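Local coordinates for minor capsid protein (Cafeteriavirus-dependent mavirus, PDB 6G42) that forms the pentons of the virophage capsid as a single jelly-roll minor capsid protein that assembles into pentamers, at residues I61-F66 / D247-L252. Residues are numbered along the deposited sequence; the frame is centred on the assembly and turned at random.
Sequences IRLPLF and DYNSIL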
loop_
_atom_site.group_PDB
_atom_site.type_symbol
_atom_site.label_atom_id
_atom_site.label_comp_id
_atom_site.label_asym_id
_atom_site.label_seq_id
_atom_site.Cartn_x
_atom_site.Cartn_y
_atom_site.Cartn_z
ATOM N N ILE C 61 25.544 0.220 0.606
ATOM C CA ILE C 61 26.173 0.022 1.909
ATOM C C ILE C 61 25.945 -1.412 2.362
ATOM O O ILE C 61 25.162 -2.141 1.746
ATOM C CB ILE C 61 25.573 0.954 2.969
ATOM C CG1 ILE C 61 24.076 0.671 3.144
ATOM C CG2 ILE C 61 25.802 2.404 2.575
ATOM C CD1 ILE C 61 23.514 1.249 4.410
ATOM N N ARG C 62 26.614 -1.798 3.448
ATOM C CA ARG C 62 26.445 -3.129 4.044
ATOM C C ARG C 62 25.971 -3.006 5.485
ATOM O O ARG C 62 26.433 -2.135 6.219
ATOM C CB ARG C 62 27.752 -3.913 3.993
ATOM C CG ARG C 62 27.535 -5.413 3.976
ATOM C CD ARG C 62 28.797 -6.182 4.295
ATOM N NE ARG C 62 28.613 -7.618 4.087
ATOM C CZ ARG C 62 29.478 -8.564 4.457
ATOM N NH1 ARG C 62 30.622 -8.249 5.074
ATOM N NH2 ARG C 62 29.199 -9.844 4.216
ATOM N N LEU C 63 25.048 -3.878 5.882
ATOM C CA LEU C 63 24.527 -3.897 7.247
ATOM C C LEU C 63 24.493 -5.325 7.793
ATOM O O LEU C 63 24.231 -6.268 7.043
ATOM C CB LEU C 63 23.126 -3.289 7.293
ATOM C CG LEU C 63 22.988 -1.789 7.005
ATOM C CD1 LEU C 63 21.515 -1.412 6.935
ATOM C CD2 LEU C 63 23.700 -0.931 8.042
ATOM N N PRO C 64 24.768 -5.493 9.102
ATOM C CA PRO C 64 24.672 -6.823 9.695
ATOM C C PRO C 64 23.236 -7.278 9.907
ATOM O O PRO C 64 22.342 -6.455 10.130
ATOM C CB PRO C 64 25.396 -6.669 11.033
ATOM C CG PRO C 64 25.295 -5.221 11.367
ATOM C CD PRO C 64 25.327 -4.507 10.048
ATOM N N LEU C 65 23.039 -8.590 9.826
ATOM C CA LEU C 65 21.734 -9.219 9.996
ATOM C C LEU C 65 21.505 -9.838 11.386
ATOM O O LEU C 65 20.359 -10.020 11.793
ATOM C CB LEU C 65 21.543 -10.295 8.922
ATOM C CG LEU C 65 21.793 -9.911 7.460
ATOM C CD1 LEU C 65 21.228 -10.982 6.540
ATOM C CD2 LEU C 65 21.192 -8.562 7.099
ATOM N N PHE C 66 22.582 -10.166 12.101
ATOM C CA PHE C 66 22.500 -10.867 13.391
ATOM C C PHE C 66 23.699 -10.501 14.274
ATOM O O PHE C 66 24.772 -10.166 13.764
ATOM C CB PHE C 66 22.439 -12.381 13.160
ATOM C CG PHE C 66 22.090 -13.177 14.389
ATOM C CD1 PHE C 66 20.791 -13.182 14.885
ATOM C CD2 PHE C 66 23.053 -13.938 15.047
ATOM C CE1 PHE C 66 20.459 -13.921 16.019
ATOM C CE2 PHE C 66 22.726 -14.685 16.177
ATOM C CZ PHE C 66 21.429 -14.674 16.664
ATOM N N ASP C 247 22.207 -8.417 3.116
ATOM C CA ASP C 247 23.179 -7.595 3.851
ATOM C C ASP C 247 23.511 -6.294 3.114
ATOM O O ASP C 247 23.723 -5.259 3.756
ATOM C CB ASP C 247 24.454 -8.368 4.252
ATOM C CG ASP C 247 25.062 -9.202 3.119
ATOM O OD1 ASP C 247 24.323 -9.693 2.234
ATOM O OD2 ASP C 247 26.295 -9.405 3.145
ATOM N N TYR C 248 23.548 -6.337 1.782
ATOM C CA TYR C 248 23.803 -5.139 0.978
ATOM C C TYR C 248 22.494 -4.425 0.641
ATOM O O TYR C 248 21.580 -5.029 0.081
ATOM C CB TYR C 248 24.560 -5.491 -0.296
ATOM C CG TYR C 248 25.960 -5.989 -0.044
ATOM C CD1 TYR C 248 26.187 -7.319 0.298
ATOM C CD2 TYR C 248 27.066 -5.135 -0.152
ATOM C CE1 TYR C 248 27.468 -7.791 0.529
ATOM C CE2 TYR C 248 28.356 -5.599 0.080
ATOM C CZ TYR C 248 28.552 -6.933 0.421
ATOM O OH TYR C 248 29.814 -7.433 0.662
ATOM N N ASN C 249 22.427 -3.137 0.979
ATOM C CA ASN C 249 21.193 -2.364 0.885
ATOM C C ASN C 249 21.387 -0.999 0.227
ATOM O O ASN C 249 22.499 -0.484 0.106
ATOM C CB ASN C 249 20.576 -2.170 2.277
ATOM C CG ASN C 249 20.099 -3.472 2.893
ATOM O OD1 ASN C 249 19.053 -3.997 2.524
ATOM N ND2 ASN C 249 20.863 -4.002 3.835
ATOM N N SER C 250 20.260 -0.445 -0.205
ATOM C CA SER C 250 20.158 0.901 -0.737
ATOM C C SER C 250 18.990 1.512 0.026
ATOM O O SER C 250 17.849 1.126 -0.186
ATOM C CB SER C 250 19.883 0.853 -2.242
ATOM O OG SER C 250 19.779 2.149 -2.798
ATOM N N ILE C 251 19.287 2.428 0.942
ATOM C CA ILE C 251 18.296 2.929 1.895
ATOM C C ILE C 251 17.901 4.366 1.580
ATOM O O ILE C 251 18.683 5.286 1.776
ATOM C CB ILE C 251 18.811 2.813 3.337
ATOM C CG1 ILE C 251 19.038 1.331 3.674
ATOM C CG2 ILE C 251 17.813 3.433 4.311
ATOM C CD1 ILE C 251 19.714 1.074 5.006
ATOM N N LEU C 252 16.671 4.535 1.104
ATOM C CA LEU C 252 16.116 5.843 0.774
ATOM C C LEU C 252 15.189 6.343 1.891
ATOM O O LEU C 252 14.383 5.576 2.434
ATOM C CB LEU C 252 15.342 5.746 -0.543
ATOM C CG LEU C 252 14.696 7.009 -1.108
ATOM C CD1 LEU C 252 15.761 8.045 -1.451
ATOM C CD2 LEU C 252 13.865 6.655 -2.334
#
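Asp247 faces Arg62 and Leu63 where the segments 61-66 and 247-252 begin to pair. Its O accepts from Leu63 N at 2.9 Å, while its carboxylate takes the side-on grip of Arg62 in a salt bridge: NE and NH2 both reach the single oxygen OD2, NE at 3.1 Å. OD2 lies in the guanidinium plane, but the carboxylate is turned 53° from it. Leu65 CD2 also touches Asp247 CA. Tyr248 lies opposite Arg62 in a non-hydrogen-bonded antiparallel pair, and its ring carries the arginine chain: CG stands 3.9 Å from the ring centroid, over the centre of the face, in a CH-pi contact. With CG anti to the backbone N (chi1 -154°) and the chain extended to NE, the guanidinium reaches the hydroxyl end of the ring, with Tyr248 OH above one guanidinium face, offset toward its rim. Asn249 forms the hydrogen-bonded pair with Ile61, its N giving to Ile61 O at 3.0 Å and its O receiving from Ile61 N in an almost straight bond of 174°. Beyond it, Ile251 meets Leu63 tip to tip, CD1 to CD1 at 3.6 Å, and crosses Ile61 at about a right angle; this apolar cluster lies on the sheet face across from the Arg62-Tyr248 pair. The contact joins the end of strand 49-62 to the start of strand 248-264, which is outermost, within this chain, in a four-stranded antiparallel sheet. Leu63 and Ile251 pack against strand 201-207 of another sheet, whereas Arg62, Asp247 and Tyr248 touch Arg163 of a neighbouring subunit.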